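GTPase-activating protein skywalker (Drosophila melanogaster, PDB 6R82) acts as a GTPase-activating protein for Rab35, regulating synaptic vesicle protein turnover through endosomal sorting, and is represented here by its TLDc domain. Local coordinates at residues A[14-18]-A[58-62]. Residues are numbered along the deposited sequence.
Sequences FLFTL and LLMIK
Residues 14-18 make up all but the first residue of the short helix 13-18, phi/psi near -65/-38 for residues 14-17, loosening to -80/-16 at Leu18, closed by the Leu18 N to Phe14 O hydrogen bond of 3.0 Å. Residues 58-62 are extended, phi -106 to -128° and psi 116 to 130°. The segment axes approach to 11.3 Å with their N-to-C directions 124° apart; CA atoms pair as Phe14 with Met60 at 8.8 Å and Leu15 with Leu58 at 9.1 Å. At that spacing side chains alone fill the gap. The strand's alternation presents Leu58, Met60 and Lys62 to the helix, while Leu59 and Ile61 face the other side of the sheet. From the helix come Phe14, Leu15 and Leu18, all chi1 m. Met60, rotamer ttm, reaches between them: its SD lies 3.4 Å from Phe14 CB and 5.0 Å from the ring centroid, an oblique Met-aromatic contact, and its CE sits 3.5 Å from Leu18 CD1 and 4.2 Å from Leu15 CD2. Toward the strand segment's start, Leu58 CD2 touches Leu15 CD2 at 3.6 Å and Leu18 CD1 at 3.8 Å. Lys62 CE meets the edge of the Phe14 ring near its plane, 3.7 Å from Phe14 CD2. Strand 99-104 extends the same floor, with Leu103 touching both Phe14 and Leu18, and Tyr182 of strand 173-185 meets Leu15. This is apolar helix-on-sheet packing: helix 13-18, the second of two short helices at the N-terminal end of the TLDc domain, seats on one face of its antiparallel sheet.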
loop_
_atom_site.group_PDB
_atom_site.type_symbol
_atom_site.label_atom_id
_atom_site.label_comp_id
_atom_site.label_asym_id
_atom_site.label_seq_id
_atom_site.Cartn_x
_atom_site.Cartn_y
_atom_site.Cartn_z
ATOM N N PHE A 14 7.313 -12.939 -3.260
ATOM C CA PHE A 14 7.420 -11.604 -2.692
ATOM C C PHE A 14 6.819 -11.547 -1.286
ATOM O O PHE A 14 7.348 -10.847 -0.415
ATOM C CB PHE A 14 6.761 -10.593 -3.635
ATOM C CG PHE A 14 7.414 -10.519 -5.007
ATOM C CD1 PHE A 14 8.787 -10.708 -5.152
ATOM C CD2 PHE A 14 6.654 -10.267 -6.147
ATOM C CE1 PHE A 14 9.392 -10.641 -6.406
ATOM C CE2 PHE A 14 7.255 -10.201 -7.405
ATOM C CZ PHE A 14 8.625 -10.390 -7.530
ATOM N N LEU A 15 5.736 -12.292 -1.043
ATOM C CA LEU A 15 5.153 -12.351 0.295
ATOM C C LEU A 15 6.129 -12.948 1.299
ATOM O O LEU A 15 6.287 -12.426 2.411
ATOM C CB LEU A 15 3.867 -13.178 0.277
ATOM C CG LEU A 15 2.593 -12.519 -0.254
ATOM C CD1 LEU A 15 1.429 -13.472 -0.088
ATOM C CD2 LEU A 15 2.340 -11.255 0.510
ATOM N N PHE A 16 6.779 -14.058 0.928
ATOM C CA PHE A 16 7.709 -14.710 1.846
ATOM C C PHE A 16 8.913 -13.829 2.130
ATOM O O PHE A 16 9.433 -13.841 3.254
ATOM C CB PHE A 16 8.133 -16.073 1.284
ATOM C CG PHE A 16 7.068 -17.130 1.411
ATOM C CD1 PHE A 16 6.836 -17.753 2.629
ATOM C CD2 PHE A 16 6.284 -17.487 0.321
ATOM C CE1 PHE A 16 5.838 -18.713 2.765
ATOM C CE2 PHE A 16 5.292 -18.454 0.440
ATOM C CZ PHE A 16 5.071 -19.076 1.671
ATOM N N THR A 17 9.341 -13.027 1.142
ATOM C CA THR A 17 10.422 -12.064 1.362
ATOM C C THR A 17 10.001 -10.982 2.340
ATOM O O THR A 17 10.802 -10.547 3.173
ATOM C CB THR A 17 10.843 -11.421 0.037
ATOM O OG1 THR A 17 11.122 -12.446 -0.923
ATOM C CG2 THR A 17 12.077 -10.559 0.219
ATOM N N LEU A 18 8.748 -10.524 2.240
ATOM C CA LEU A 18 8.239 -9.451 3.094
ATOM C C LEU A 18 7.833 -9.919 4.487
ATOM O O LEU A 18 7.644 -9.073 5.369
ATOM C CB LEU A 18 7.001 -8.808 2.459
ATOM C CG LEU A 18 7.198 -7.999 1.196
ATOM C CD1 LEU A 18 5.855 -7.496 0.729
ATOM C CD2 LEU A 18 8.140 -6.849 1.482
ATOM N N LEU A 58 -1.931 -5.532 2.370
ATOM C CA LEU A 58 -0.591 -5.436 1.814
ATOM C C LEU A 58 -0.734 -5.140 0.328
ATOM O O LEU A 58 -1.337 -5.927 -0.413
ATOM C CB LEU A 58 0.198 -6.732 2.043
ATOM C CG LEU A 58 1.696 -6.702 1.717
ATOM C CD1 LEU A 58 2.384 -5.575 2.474
ATOM C CD2 LEU A 58 2.330 -8.031 2.087
ATOM N N LEU A 59 -0.202 -4.007 -0.095
ATOM C CA LEU A 59 -0.323 -3.551 -1.472
ATOM C C LEU A 59 1.018 -3.749 -2.168
ATOM O O LEU A 59 2.053 -3.326 -1.645
ATOM C CB LEU A 59 -0.753 -2.080 -1.505
ATOM C CG LEU A 59 -1.295 -1.557 -2.831
ATOM C CD1 LEU A 59 -2.442 -0.573 -2.598
ATOM C CD2 LEU A 59 -0.164 -0.913 -3.612
ATOM N N MET A 60 1.002 -4.402 -3.327
ATOM C CA MET A 60 2.223 -4.695 -4.074
ATOM C C MET A 60 2.082 -4.225 -5.514
ATOM O O MET A 60 1.172 -4.661 -6.223
ATOM C CB MET A 60 2.547 -6.187 -4.044
ATOM C CG MET A 60 4.046 -6.451 -4.163
ATOM S SD MET A 60 4.464 -8.121 -3.667
ATOM C CE MET A 60 3.734 -8.198 -2.020
ATOM N N ILE A 61 3.003 -3.371 -5.953
ATOM C CA ILE A 61 2.999 -2.812 -7.301
ATOM C C ILE A 61 4.187 -3.370 -8.068
ATOM O O ILE A 61 5.327 -3.325 -7.585
ATOM C CB ILE A 61 3.052 -1.274 -7.278
ATOM C CG1 ILE A 61 1.803 -0.713 -6.598
ATOM C CG2 ILE A 61 3.209 -0.712 -8.702
ATOM C CD1 ILE A 61 1.963 0.688 -6.075
ATOM N N LYS A 62 3.922 -3.875 -9.266
ATOM C CA LYS A 62 4.956 -4.259 -10.220
ATOM C C LYS A 62 4.855 -3.301 -11.408
ATOM O O LYS A 62 3.833 -3.275 -12.104
ATOM C CB LYS A 62 4.784 -5.719 -10.642
ATOM C CG LYS A 62 5.168 -6.753 -9.551
ATOM C CD LYS A 62 4.143 -7.894 -9.436
ATOM C CE LYS A 62 4.036 -8.435 -8.013
ATOM N NZ LYS A 62 3.324 -7.494 -7.092
#